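Local structure of choline binding protein PCPA (Streptococcus pneumoniae, 4CP6) at residues A[73-78]-A[106-111]; A[92-97]-A[113-118]; A[157-162]-A[182-187]; A[353-358]-A[379-384]. The protein is a pneumococcal vaccine antigen of the choline-binding family, probably held at the cell surface, where it would display a leucine-rich repeat region. All blocks are in the same frame, centred on the assembly; numbering follows the deposited sequence.

Contact 1 of 4, residues A[73-78]-A[106-111]; sequences VTEVAS and KIQKKG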
loop_
_atom_site.group_PDB
_atom_site.type_symbol
_atom_site.label_atom_id
_atom_site.label_comp_id
_atom_site.label_asym_id
_atom_site.label_seq_id
_atom_site.Cartn_x
_atom_site.Cartn_y
_atom_site.Cartn_z
ATOM N N VAL A 73 -33.725 -0.687 -4.041
ATOM C CA VAL A 73 -32.451 0.064 -4.000
ATOM C C VAL A 73 -31.342 -1.002 -3.978
ATOM O O VAL A 73 -31.175 -1.704 -2.956
ATOM C CB VAL A 73 -32.360 1.009 -2.777
ATOM C CG1 VAL A 73 -31.051 1.801 -2.797
ATOM C CG2 VAL A 73 -33.562 1.972 -2.729
ATOM N N THR A 74 -30.636 -1.180 -5.117
ATOM C CA THR A 74 -29.626 -2.241 -5.235
ATOM C C THR A 74 -28.194 -1.723 -5.188
ATOM O O THR A 74 -27.256 -2.531 -5.111
ATOM C CB THR A 74 -29.868 -3.017 -6.535
ATOM O OG1 THR A 74 -29.838 -2.100 -7.621
ATOM C CG2 THR A 74 -31.234 -3.750 -6.549
ATOM N N GLU A 75 -28.004 -0.409 -5.313
ATOM C CA GLU A 75 -26.652 0.149 -5.336
ATOM C C GLU A 75 -26.557 1.453 -4.611
ATOM O O GLU A 75 -27.518 2.234 -4.592
ATOM C CB GLU A 75 -26.172 0.353 -6.791
ATOM C CG GLU A 75 -26.258 -0.913 -7.634
ATOM C CD GLU A 75 -25.530 -0.889 -8.955
ATOM O OE1 GLU A 75 -24.758 0.066 -9.190
ATOM O OE2 GLU A 75 -25.752 -1.819 -9.766
ATOM N N VAL A 76 -25.383 1.712 -4.017
ATOM C CA VAL A 76 -25.046 3.017 -3.475
ATOM C C VAL A 76 -24.275 3.725 -4.599
ATOM O O VAL A 76 -23.206 3.241 -5.022
ATOM C CB VAL A 76 -24.227 2.949 -2.176
ATOM C CG1 VAL A 76 -23.749 4.337 -1.771
ATOM C CG2 VAL A 76 -25.055 2.312 -1.052
ATOM N N ALA A 77 -24.823 4.849 -5.106
ATOM C CA ALA A 77 -24.177 5.561 -6.199
ATOM C C ALA A 77 -22.877 6.230 -5.763
ATOM O O ALA A 77 -22.715 6.600 -4.596
ATOM C CB ALA A 77 -25.118 6.617 -6.748
ATOM N N SER A 78 -21.979 6.502 -6.732
ATOM C CA SER A 78 -20.780 7.249 -6.427
ATOM C C SER A 78 -21.177 8.578 -5.752
ATOM O O SER A 78 -22.140 9.248 -6.183
ATOM C CB SER A 78 -20.008 7.571 -7.697
ATOM O OG SER A 78 -19.588 6.351 -8.274
ATOM N N LYS A 106 -24.063 -3.502 -4.622
ATOM C CA LYS A 106 -22.826 -2.845 -5.015
ATOM C C LYS A 106 -22.733 -1.495 -4.375
ATOM O O LYS A 106 -23.729 -0.770 -4.321
ATOM C CB LYS A 106 -22.780 -2.691 -6.543
ATOM C CG LYS A 106 -21.479 -2.085 -7.063
ATOM C CD LYS A 106 -21.151 -2.498 -8.484
ATOM C CE LYS A 106 -22.034 -1.841 -9.510
ATOM N NZ LYS A 106 -21.523 -2.031 -10.898
ATOM N N ILE A 107 -21.549 -1.129 -3.927
ATOM C CA ILE A 107 -21.198 0.214 -3.476
ATOM C C ILE A 107 -20.278 0.738 -4.570
ATOM O O ILE A 107 -19.187 0.190 -4.794
ATOM C CB ILE A 107 -20.550 0.255 -2.083
ATOM C CG1 ILE A 107 -21.585 -0.173 -1.006
ATOM C CG2 ILE A 107 -20.028 1.693 -1.821
ATOM C CD1 ILE A 107 -20.968 -0.512 0.397
ATOM N N GLN A 108 -20.745 1.714 -5.329
ATOM C CA GLN A 108 -19.983 2.305 -6.423
ATOM C C GLN A 108 -18.768 3.086 -5.910
ATOM O O GLN A 108 -18.642 3.365 -4.708
ATOM C CB GLN A 108 -20.883 3.219 -7.262
ATOM C CG GLN A 108 -21.941 2.432 -8.041
ATOM C CD GLN A 108 -22.957 3.306 -8.734
ATOM O OE1 GLN A 108 -24.094 2.857 -9.063
ATOM N NE2 GLN A 108 -22.600 4.554 -8.960
ATOM N N LYS A 109 -17.881 3.470 -6.840
ATOM C CA LYS A 109 -16.660 4.189 -6.461
ATOM C C LYS A 109 -16.987 5.426 -5.646
ATOM O O LYS A 109 -17.940 6.151 -5.972
ATOM C CB LYS A 109 -15.802 4.581 -7.682
ATOM C CG LYS A 109 -16.527 5.354 -8.753
ATOM C CD LYS A 109 -15.638 5.550 -9.979
ATOM C CE LYS A 109 -16.322 6.497 -10.929
ATOM N NZ LYS A 109 -15.397 6.984 -11.987
ATOM N N LYS A 110 -16.247 5.649 -4.559
ATOM C CA LYS A 110 -16.447 6.831 -3.711
ATOM C C LYS A 110 -17.867 6.930 -3.151
ATOM O O LYS A 110 -18.299 8.029 -2.771
ATOM C CB LYS A 110 -16.040 8.107 -4.481
ATOM C CG LYS A 110 -14.525 8.144 -4.689
ATOM C CD LYS A 110 -14.018 9.437 -5.234
ATOM C CE LYS A 110 -12.513 9.403 -5.121
ATOM N NZ LYS A 110 -11.927 10.730 -5.490
ATOM N N GLY A 111 -18.564 5.794 -2.993
ATOM C CA GLY A 111 -19.924 5.865 -2.436
ATOM C C GLY A 111 -19.968 6.461 -1.042
ATOM O O GLY A 111 -20.969 7.092 -0.680
HETATM O O HOH W 1 -23.260 0.415 -11.328
#

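Contact 2 of 4, residues A[92-97]-A[113-118]; sequences VYYPSS and HGSKAK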
loop_
_atom_site.group_PDB
_atom_site.type_symbol
_atom_site.label_atom_id
_atom_site.label_comp_id
_atom_site.label_asym_id
_atom_site.label_seq_id
_atom_site.Cartn_x
_atom_site.Cartn_y
_atom_site.Cartn_z
ATOM N N VAL A 92 -21.591 20.711 7.652
ATOM C CA VAL A 92 -22.219 19.842 6.669
ATOM C C VAL A 92 -22.652 18.640 7.515
ATOM O O VAL A 92 -21.810 17.987 8.162
ATOM C CB VAL A 92 -21.255 19.482 5.504
ATOM C CG1 VAL A 92 -21.882 18.458 4.568
ATOM C CG2 VAL A 92 -20.875 20.744 4.714
ATOM N N TYR A 93 -23.972 18.417 7.604
ATOM C CA TYR A 93 -24.533 17.404 8.493
ATOM C C TYR A 93 -24.243 16.000 8.014
ATOM O O TYR A 93 -24.223 15.751 6.812
ATOM C CB TYR A 93 -26.041 17.608 8.637
ATOM C CG TYR A 93 -26.380 19.034 9.009
ATOM C CD1 TYR A 93 -25.877 19.605 10.174
ATOM C CD2 TYR A 93 -27.205 19.808 8.199
ATOM C CE1 TYR A 93 -26.188 20.918 10.527
ATOM C CE2 TYR A 93 -27.509 21.125 8.534
ATOM C CZ TYR A 93 -27.017 21.665 9.708
ATOM O OH TYR A 93 -27.336 22.968 10.022
ATOM N N TYR A 94 -24.017 15.075 8.944
ATOM C CA TYR A 94 -23.699 13.716 8.522
ATOM C C TYR A 94 -24.008 12.767 9.672
ATOM O O TYR A 94 -23.741 13.098 10.818
ATOM C CB TYR A 94 -22.197 13.617 8.104
ATOM C CG TYR A 94 -21.928 12.400 7.256
ATOM C CD1 TYR A 94 -21.649 11.167 7.844
ATOM C CD2 TYR A 94 -22.000 12.463 5.861
ATOM C CE1 TYR A 94 -21.512 10.015 7.067
ATOM C CE2 TYR A 94 -21.805 11.326 5.073
ATOM C CZ TYR A 94 -21.539 10.106 5.686
ATOM O OH TYR A 94 -21.343 8.968 4.939
ATOM N N PRO A 95 -24.564 11.577 9.379
ATOM C CA PRO A 95 -24.901 10.635 10.452
ATOM C C PRO A 95 -23.704 10.064 11.202
ATOM O O PRO A 95 -22.584 10.052 10.701
ATOM C CB PRO A 95 -25.672 9.518 9.735
ATOM C CG PRO A 95 -25.443 9.691 8.310
ATOM C CD PRO A 95 -25.014 11.101 8.063
ATOM N N SER A 96 -23.960 9.533 12.408
ATOM C CA SER A 96 -22.885 8.925 13.211
ATOM C C SER A 96 -22.625 7.463 12.801
ATOM O O SER A 96 -21.561 6.908 13.103
ATOM C CB SER A 96 -23.296 8.956 14.670
ATOM O OG SER A 96 -24.566 8.343 14.812
ATOM N N SER A 97 -23.611 6.828 12.185
ATOM C CA SER A 97 -23.518 5.442 11.716
ATOM C C SER A 97 -24.484 5.286 10.572
ATOM O O SER A 97 -25.460 6.046 10.487
ATOM C CB SER A 97 -23.855 4.448 12.830
ATOM O OG SER A 97 -25.243 4.465 13.128
ATOM N N HIS A 113 -17.005 8.220 0.278
ATOM C CA HIS A 113 -15.753 8.946 0.413
ATOM C C HIS A 113 -15.813 9.889 1.634
ATOM O O HIS A 113 -16.777 10.664 1.741
ATOM C CB HIS A 113 -15.432 9.768 -0.854
ATOM C CG HIS A 113 -14.411 10.817 -0.572
ATOM N ND1 HIS A 113 -13.068 10.546 -0.656
ATOM C CD2 HIS A 113 -14.570 12.074 -0.082
ATOM C CE1 HIS A 113 -12.447 11.639 -0.227
ATOM N NE2 HIS A 113 -13.319 12.586 0.103
ATOM N N GLY A 114 -14.776 9.900 2.457
ATOM C CA GLY A 114 -14.677 10.800 3.599
ATOM C C GLY A 114 -15.750 10.638 4.651
ATOM O O GLY A 114 -15.856 11.487 5.551
ATOM N N SER A 115 -16.546 9.562 4.575
ATOM C CA SER A 115 -17.651 9.357 5.505
ATOM C C SER A 115 -17.301 9.623 6.952
ATOM O O SER A 115 -16.307 9.122 7.450
ATOM C CB SER A 115 -18.206 7.944 5.363
ATOM O OG SER A 115 -19.285 7.707 6.257
ATOM N N LYS A 116 -18.165 10.364 7.652
ATOM C CA LYS A 116 -17.951 10.614 9.075
ATOM C C LYS A 116 -18.608 9.539 9.946
ATOM O O LYS A 116 -18.506 9.619 11.177
ATOM C CB LYS A 116 -18.503 11.983 9.445
ATOM C CG LYS A 116 -17.671 13.105 8.856
ATOM C CD LYS A 116 -18.231 14.444 9.298
ATOM C CE LYS A 116 -18.112 14.706 10.774
ATOM N NZ LYS A 116 -18.559 16.092 11.109
ATOM N N ALA A 117 -19.245 8.524 9.332
ATOM C CA ALA A 117 -19.849 7.447 10.113
ATOM C C ALA A 117 -18.729 6.643 10.817
ATOM O O ALA A 117 -17.710 6.264 10.201
ATOM C CB ALA A 117 -20.656 6.534 9.204
ATOM N N LYS A 118 -18.902 6.412 12.115
ATOM C CA LYS A 118 -17.914 5.659 12.890
ATOM C C LYS A 118 -18.086 4.169 12.649
ATOM O O LYS A 118 -17.139 3.386 12.803
ATOM C CB LYS A 118 -18.045 5.962 14.389
ATOM C CG LYS A 118 -17.988 7.452 14.739
ATOM C CD LYS A 118 -16.594 8.021 14.729
ATOM C CE LYS A 118 -16.581 9.531 14.762
ATOM N NZ LYS A 118 -16.717 10.119 13.398
HETATM O O HOH W 2 -21.153 16.771 10.499
#

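Contact 3 of 4, residues A[157-162]-A[182-187]; sequences AFSFSQ and AFANLS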
loop_
_atom_site.group_PDB
_atom_site.type_symbol
_atom_site.label_atom_id
_atom_site.label_comp_id
_atom_site.label_asym_id
_atom_site.label_seq_id
_atom_site.Cartn_x
_atom_site.Cartn_y
_atom_site.Cartn_z
ATOM N N ALA A 157 -9.874 1.068 -1.448
ATOM C CA ALA A 157 -11.211 1.147 -0.839
ATOM C C ALA A 157 -11.261 1.722 0.556
ATOM O O ALA A 157 -12.210 2.450 0.858
ATOM C CB ALA A 157 -11.899 -0.220 -0.851
ATOM N N PHE A 158 -10.286 1.430 1.418
ATOM C CA PHE A 158 -10.300 1.963 2.786
ATOM C C PHE A 158 -9.110 2.863 3.040
ATOM O O PHE A 158 -8.874 3.244 4.181
ATOM C CB PHE A 158 -10.324 0.815 3.836
ATOM C CG PHE A 158 -11.585 -0.003 3.768
ATOM C CD1 PHE A 158 -12.733 0.406 4.440
ATOM C CD2 PHE A 158 -11.657 -1.141 2.967
ATOM C CE1 PHE A 158 -13.923 -0.324 4.346
ATOM C CE2 PHE A 158 -12.855 -1.869 2.861
ATOM C CZ PHE A 158 -13.985 -1.439 3.539
ATOM N N SER A 159 -8.369 3.223 1.988
ATOM C CA SER A 159 -7.159 4.007 2.120
ATOM C C SER A 159 -7.416 5.270 2.919
ATOM O O SER A 159 -8.411 5.978 2.679
ATOM C CB SER A 159 -6.616 4.357 0.741
ATOM O OG SER A 159 -5.410 5.106 0.834
ATOM N N PHE A 160 -6.500 5.584 3.835
ATOM C CA PHE A 160 -6.547 6.811 4.634
ATOM C C PHE A 160 -7.705 6.835 5.637
ATOM O O PHE A 160 -8.072 7.917 6.124
ATOM C CB PHE A 160 -6.516 8.063 3.740
ATOM C CG PHE A 160 -5.185 8.766 3.745
ATOM C CD1 PHE A 160 -4.706 9.371 4.902
ATOM C CD2 PHE A 160 -4.428 8.858 2.589
ATOM C CE1 PHE A 160 -3.463 10.027 4.907
ATOM C CE2 PHE A 160 -3.185 9.499 2.598
ATOM C CZ PHE A 160 -2.731 10.104 3.749
ATOM N N SER A 161 -8.261 5.661 5.974
ATOM C CA SER A 161 -9.237 5.553 7.061
ATOM C C SER A 161 -8.402 5.457 8.354
ATOM O O SER A 161 -8.134 4.364 8.862
ATOM C CB SER A 161 -10.142 4.334 6.877
ATOM O OG SER A 161 -10.972 4.496 5.737
ATOM N N GLN A 162 -7.937 6.606 8.819
ATOM C CA GLN A 162 -6.953 6.682 9.894
ATOM C C GLN A 162 -7.430 6.217 11.249
ATOM O O GLN A 162 -6.572 5.889 12.064
ATOM C CB GLN A 162 -6.380 8.069 9.989
ATOM C CG GLN A 162 -5.476 8.361 8.803
ATOM C CD GLN A 162 -4.889 9.746 8.865
ATOM O OE1 GLN A 162 -5.564 10.741 9.181
ATOM N NE2 GLN A 162 -3.625 9.841 8.524
ATOM N N ALA A 182 -5.781 -1.248 -0.995
ATOM C CA ALA A 182 -7.079 -1.202 -0.290
ATOM C C ALA A 182 -6.950 -0.844 1.181
ATOM O O ALA A 182 -7.884 -0.257 1.741
ATOM C CB ALA A 182 -7.822 -2.506 -0.446
ATOM N N PHE A 183 -5.818 -1.225 1.804
ATOM C CA PHE A 183 -5.597 -1.005 3.239
ATOM C C PHE A 183 -4.380 -0.128 3.460
ATOM O O PHE A 183 -3.616 -0.340 4.417
ATOM C CB PHE A 183 -5.422 -2.374 3.949
ATOM C CG PHE A 183 -6.555 -3.352 3.728
ATOM C CD1 PHE A 183 -7.880 -2.958 3.884
ATOM C CD2 PHE A 183 -6.295 -4.673 3.371
ATOM C CE1 PHE A 183 -8.931 -3.859 3.628
ATOM C CE2 PHE A 183 -7.347 -5.581 3.173
ATOM C CZ PHE A 183 -8.648 -5.162 3.284
ATOM N N ALA A 184 -4.216 0.873 2.578
ATOM C CA ALA A 184 -3.083 1.788 2.622
ATOM C C ALA A 184 -3.366 2.990 3.536
ATOM O O ALA A 184 -4.528 3.340 3.803
ATOM C CB ALA A 184 -2.804 2.280 1.208
ATOM N N ASN A 185 -2.286 3.629 4.019
ATOM C CA ASN A 185 -2.378 4.866 4.822
ATOM C C ASN A 185 -3.211 4.722 6.073
ATOM O O ASN A 185 -3.902 5.693 6.474
ATOM C CB ASN A 185 -2.915 6.050 3.968
ATOM C CG ASN A 185 -2.085 6.263 2.737
ATOM O OD1 ASN A 185 -0.966 6.776 2.824
ATOM N ND2 ASN A 185 -2.595 5.810 1.579
ATOM N N LEU A 186 -3.166 3.534 6.701
ATOM C CA LEU A 186 -3.904 3.332 7.936
ATOM C C LEU A 186 -3.036 3.595 9.153
ATOM O O LEU A 186 -1.828 3.387 9.102
ATOM C CB LEU A 186 -4.493 1.936 8.020
ATOM C CG LEU A 186 -5.385 1.496 6.835
ATOM C CD1 LEU A 186 -5.893 0.037 7.009
ATOM C CD2 LEU A 186 -6.550 2.447 6.574
ATOM N N SER A 187 -3.656 3.998 10.274
ATOM C CA SER A 187 -2.888 4.396 11.454
ATOM C C SER A 187 -3.321 3.696 12.728
ATOM O O SER A 187 -2.597 3.807 13.725
ATOM C CB SER A 187 -3.053 5.901 11.692
ATOM O OG SER A 187 -2.643 6.659 10.568
HETATM O O HOH W 3 -6.519 2.789 10.668
HETATM O O HOH W 4 -2.179 7.775 7.297
#

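Contact 4 of 4, residues A[353-358]-A[379-384]; sequences PSFFLS and KKDTFA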
loop_
_atom_site.group_PDB
_atom_site.type_symbol
_atom_site.label_atom_id
_atom_site.label_comp_id
_atom_site.label_asym_id
_atom_site.label_seq_id
_atom_site.Cartn_x
_atom_site.Cartn_y
_atom_site.Cartn_z
ATOM N N PRO A 353 24.013 3.544 -12.795
ATOM C CA PRO A 353 23.003 4.370 -13.453
ATOM C C PRO A 353 22.827 5.749 -12.858
ATOM O O PRO A 353 23.376 6.071 -11.795
ATOM C CB PRO A 353 21.731 3.534 -13.300
ATOM C CG PRO A 353 21.918 2.825 -12.007
ATOM C CD PRO A 353 23.393 2.514 -11.931
ATOM N N SER A 354 22.005 6.570 -13.523
ATOM C CA SER A 354 21.661 7.874 -13.019
ATOM C C SER A 354 20.919 7.696 -11.707
ATOM O O SER A 354 20.176 6.716 -11.524
ATOM C CB SER A 354 20.698 8.546 -13.996
ATOM O OG SER A 354 21.411 8.895 -15.172
ATOM N N PHE A 355 21.067 8.660 -10.802
ATOM C CA PHE A 355 20.298 8.726 -9.547
ATOM C C PHE A 355 20.544 7.537 -8.616
ATOM O O PHE A 355 19.676 7.168 -7.815
ATOM C CB PHE A 355 18.787 8.877 -9.845
ATOM C CG PHE A 355 18.476 10.038 -10.768
ATOM C CD1 PHE A 355 18.828 11.333 -10.422
ATOM C CD2 PHE A 355 17.876 9.821 -11.999
ATOM C CE1 PHE A 355 18.539 12.405 -11.271
ATOM C CE2 PHE A 355 17.600 10.894 -12.859
ATOM C CZ PHE A 355 17.928 12.172 -12.481
ATOM N N PHE A 356 21.734 6.972 -8.671
ATOM C CA PHE A 356 22.122 5.814 -7.878
ATOM C C PHE A 356 22.206 6.097 -6.382
ATOM O O PHE A 356 21.643 5.343 -5.564
ATOM C CB PHE A 356 23.454 5.330 -8.421
ATOM C CG PHE A 356 24.036 4.082 -7.820
ATOM C CD1 PHE A 356 23.444 2.841 -8.043
ATOM C CD2 PHE A 356 25.250 4.125 -7.134
ATOM C CE1 PHE A 356 24.034 1.664 -7.550
ATOM C CE2 PHE A 356 25.837 2.953 -6.646
ATOM C CZ PHE A 356 25.224 1.736 -6.872
ATOM N N LEU A 357 22.875 7.215 -6.004
ATOM C CA LEU A 357 23.092 7.518 -4.595
ATOM C C LEU A 357 22.952 9.010 -4.393
ATOM O O LEU A 357 23.587 9.795 -5.115
ATOM C CB LEU A 357 24.455 6.977 -4.198
ATOM C CG LEU A 357 24.869 7.221 -2.765
ATOM C CD1 LEU A 357 23.905 6.525 -1.766
ATOM C CD2 LEU A 357 26.280 6.767 -2.529
ATOM N N SER A 358 22.073 9.415 -3.474
ATOM C CA SER A 358 21.754 10.828 -3.299
ATOM C C SER A 358 21.082 11.040 -1.952
ATOM O O SER A 358 20.858 10.097 -1.178
ATOM C CB SER A 358 20.818 11.317 -4.420
ATOM O OG SER A 358 19.582 10.612 -4.383
ATOM N N LYS A 379 27.490 7.991 -14.779
ATOM C CA LYS A 379 26.875 9.168 -15.395
ATOM C C LYS A 379 27.148 10.361 -14.511
ATOM O O LYS A 379 27.466 10.205 -13.315
ATOM C CB LYS A 379 25.348 8.987 -15.556
ATOM C CG LYS A 379 24.928 7.810 -16.456
ATOM C CD LYS A 379 25.334 8.014 -17.915
ATOM C CE LYS A 379 24.497 7.192 -18.868
ATOM N NZ LYS A 379 25.069 7.181 -20.244
ATOM N N LYS A 380 26.972 11.576 -15.057
ATOM C CA LYS A 380 27.217 12.756 -14.247
ATOM C C LYS A 380 26.229 12.915 -13.090
ATOM O O LYS A 380 26.532 13.603 -12.116
ATOM C CB LYS A 380 27.252 14.012 -15.107
ATOM C CG LYS A 380 28.584 14.076 -15.845
ATOM C CD LYS A 380 28.678 15.291 -16.712
ATOM C CE LYS A 380 30.003 15.334 -17.428
ATOM N NZ LYS A 380 29.917 16.294 -18.569
ATOM N N ASP A 381 25.065 12.243 -13.178
ATOM C CA ASP A 381 24.087 12.273 -12.094
ATOM C C ASP A 381 23.985 10.948 -11.355
ATOM O O ASP A 381 23.014 10.733 -10.626
ATOM C CB ASP A 381 22.715 12.770 -12.585
ATOM C CG ASP A 381 22.146 11.951 -13.707
ATOM O OD1 ASP A 381 22.753 10.927 -14.064
ATOM O OD2 ASP A 381 21.054 12.304 -14.199
ATOM N N THR A 382 24.975 10.045 -11.511
ATOM C CA THR A 382 24.975 8.803 -10.730
ATOM C C THR A 382 25.048 9.149 -9.232
ATOM O O THR A 382 24.277 8.608 -8.424
ATOM C CB THR A 382 26.170 7.951 -11.146
ATOM O OG1 THR A 382 25.947 7.466 -12.473
ATOM C CG2 THR A 382 26.403 6.767 -10.208
ATOM N N PHE A 383 25.994 10.019 -8.873
ATOM C CA PHE A 383 26.221 10.419 -7.488
ATOM C C PHE A 383 25.862 11.865 -7.253
ATOM O O PHE A 383 26.215 12.747 -8.056
ATOM C CB PHE A 383 27.724 10.251 -7.159
ATOM C CG PHE A 383 28.183 8.817 -7.183
ATOM C CD1 PHE A 383 27.839 7.941 -6.162
ATOM C CD2 PHE A 383 28.998 8.344 -8.213
ATOM C CE1 PHE A 383 28.251 6.606 -6.196
ATOM C CE2 PHE A 383 29.459 7.022 -8.212
ATOM C CZ PHE A 383 29.082 6.165 -7.204
ATOM N N ALA A 384 25.213 12.133 -6.130
ATOM C CA ALA A 384 24.989 13.473 -5.619
ATOM C C ALA A 384 25.303 13.322 -4.144
ATOM O O ALA A 384 24.426 13.024 -3.307
ATOM C CB ALA A 384 23.558 13.938 -5.845
HETATM O O HOH W 5 22.304 10.876 -7.820
#

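Contact 1 of 4, residues A[73-78]-A[106-111]
E75 and V76 lie beside K106 and I107 as parallel strands, with V76 N giving a hydrogen bond to K106 O (3.0 Å) and Q108 N giving one to V76 O (2.9 Å), while K106 N reaches T74 O through a weak one. On the face carrying E75 and K106, the two side chains run side by side and point the same way. The lysine turns at chi3 (73°), which carries CE in against the carboxylate, E75 OE1 to K106 CE 3.3 Å. Its NZ stays 4.2 Å from E75 OE1, too far for a salt bridge. A water bridges the two charges, donating to E75 OE1 over 2.6 Å and accepting a weak bond from K106 NZ. V76 and I107 point to the other face, where V76 CB faces I107 CG1 at 4.3 Å, and F81 and F112 extend this apolar layer. Beyond the strands, a type II turn from Q108 to G111 brings K109 O to S78. There S78 OG donates a hydrogen bond of 2.8 Å to K109 O, lying in the carbonyl plane on a lone pair. V76 CG1 lies 4.1 Å from G111 O, and I107 CG2 leaves no room for a side chain on this glycine. Short parallel strands leading into a turn, with apolar residues on one face, are characteristic of successive coils in a leucine-rich repeat solenoid.

Contact 2 of 4, residues A[92-97]-A[113-118]
Y94 lays its ring across the backbone of S115 to A117 and brings its phenol oxygen to the serine, Y94 OH lying 2.8 Å from S115 OG in a probable hydrogen bond whose proton is not settled. The tyrosine CG is anti to its backbone N (chi1 -161°), which places CG on the side of 113-118. Its CE1 comes within 3.4 Å of K116 N, obliquely to the ring, and CD1 rests 3.6 Å from K116 CB. Further along, K118 N donates a hydrogen bond of 2.9 Å to S96 O, standing 38° out of the carbonyl plane, and A117 CB packs on S97 CA at 4.0 Å.

A second layer fixes these groups. A117 N donates to S115 OG (3.2 Å), an ST turn that orients the serine hydroxyl facing the tyrosine. Y94 OH is also hydrogen-bonded to F81 O, so the phenol is tied down from outside the two segments as well. P95 CD covers one face of the Y94 ring, offset toward the rim, and F49 meets the ring edge-to-face. A water also links the segments, donating to V92 O and accepting from K116 NZ at 2.7 Å. K118 NZ bends back to donate to K116 O and pairs with E140 in a salt bridge.

Both segments are loops of the repeat region: 92-97 runs into strand 97-100 and lies against strand 57-59, while 113-118 joins strand 106-107 to strand 119-122, so the contact knits neighbouring coils together just before their parallel strands form.

Contact 3 of 4, residues A[157-162]-A[182-187]
F160 carries N185 on one face of its ring, the ring and amide planes only 7° apart and stacked, while Q162 CD lies at the ring edge, in plane. N185 CB makes a CH-pi contact, 3.5 Å from the centroid of the F160 ring, and N185 CG sits 3.4 Å from F160 CE2. F138 also stacks on F160. Equivalent loops of successive coils stack this way in a leucine-rich repeat solenoid. F158 and F183 lie side by side and point the same way, with F158 CD2 at the edge of the F183 ring, 3.9 Å from F183 CE1. One face of F183 is covered by A182 CB, over its centre, and A182 O lies at the edge of F158. F136, of the preceding loop, meets the F158 ring nearly parallel, so the buried aromatic row runs on.

The backbones follow the same register: F158 N donates to A182 O, and F160 N to A184 O, each in a hydrogen bond. N185 ND2 adds a bond of 3.0 Å to S159 OG, which lies near the amide plane; S159 OG is anti to its backbone N (chi1 -179°), which sets it there. The buried F158 O is gripped by S161 N and S161 OG from the same face of its plane, and S161 OG is shared with S139. Two waters bridge the loops at this end. One accepts from Q162 NE2 at 2.8 Å and donates to N185 O; the other donates to S161 O and accepts from S187 N at 3.1 Å.

Contact 4 of 4, residues A[353-358]-A[379-384]
T382 OG1 is gripped from several sides: K379 N donates a hydrogen bond of 2.8 Å to it, and P353 O, 3.0 Å from the same T382 OG1, and L352 O compete for its proton. This pins a turn of 379-384 against 353-358 of the preceding coil, as neighbouring coils of a leucine-rich repeat solenoid do. S354 OG donates to D381 OD1 at 2.7 Å, meeting it on the syn side. The aspartate CG stands between the backbone N and carbonyl carbon (chi1 57°), on the side facing S354. D381 OD2 rests over one face of the F355 ring, 3.6 Å from F355 CZ. H332 stacks with that ring. The backbones are bound by F355 N to D381 O, L357 N to T382 O and A384 N to L357 O, the last two forming the single bridge between L357 and F383. Inside, F356 and F383 lie side by side, and T382 CG2 covers one face of the F383 ring, offset toward the rim. F391 meets F383 edge-to-face. L357 CB sits 4.0 Å from F383 CD1, while F383 CE1 lies 4.0 Å from F356 CD2, at the edge of the F356 ring near its plane.

How the contacts relate
Contacts 1, 2 and 3 gather in the N-terminal half of the solenoid, with centres about 16 to 19 Å apart, whereas contact 4 lies in the second repeat range, its centre about 34 Å from that of contact 3 and about 48 Å from those of contacts 1 and 2. Segments of contacts 1 and 2 alternate along the chain, so one coil meets its neighbour first through strand 106-107, then through the loop before strand 119-122; contacts 3 and 4 follow in series. Contact 3 lies in loops following strands 152-153 and 177-178, of the same mixed sheet as strands 69-76 and 106-107. Contact 4 repeats the theme on strand 357-358 and in the loop before strand 390-393, illustrating coil-to-coil recurrence.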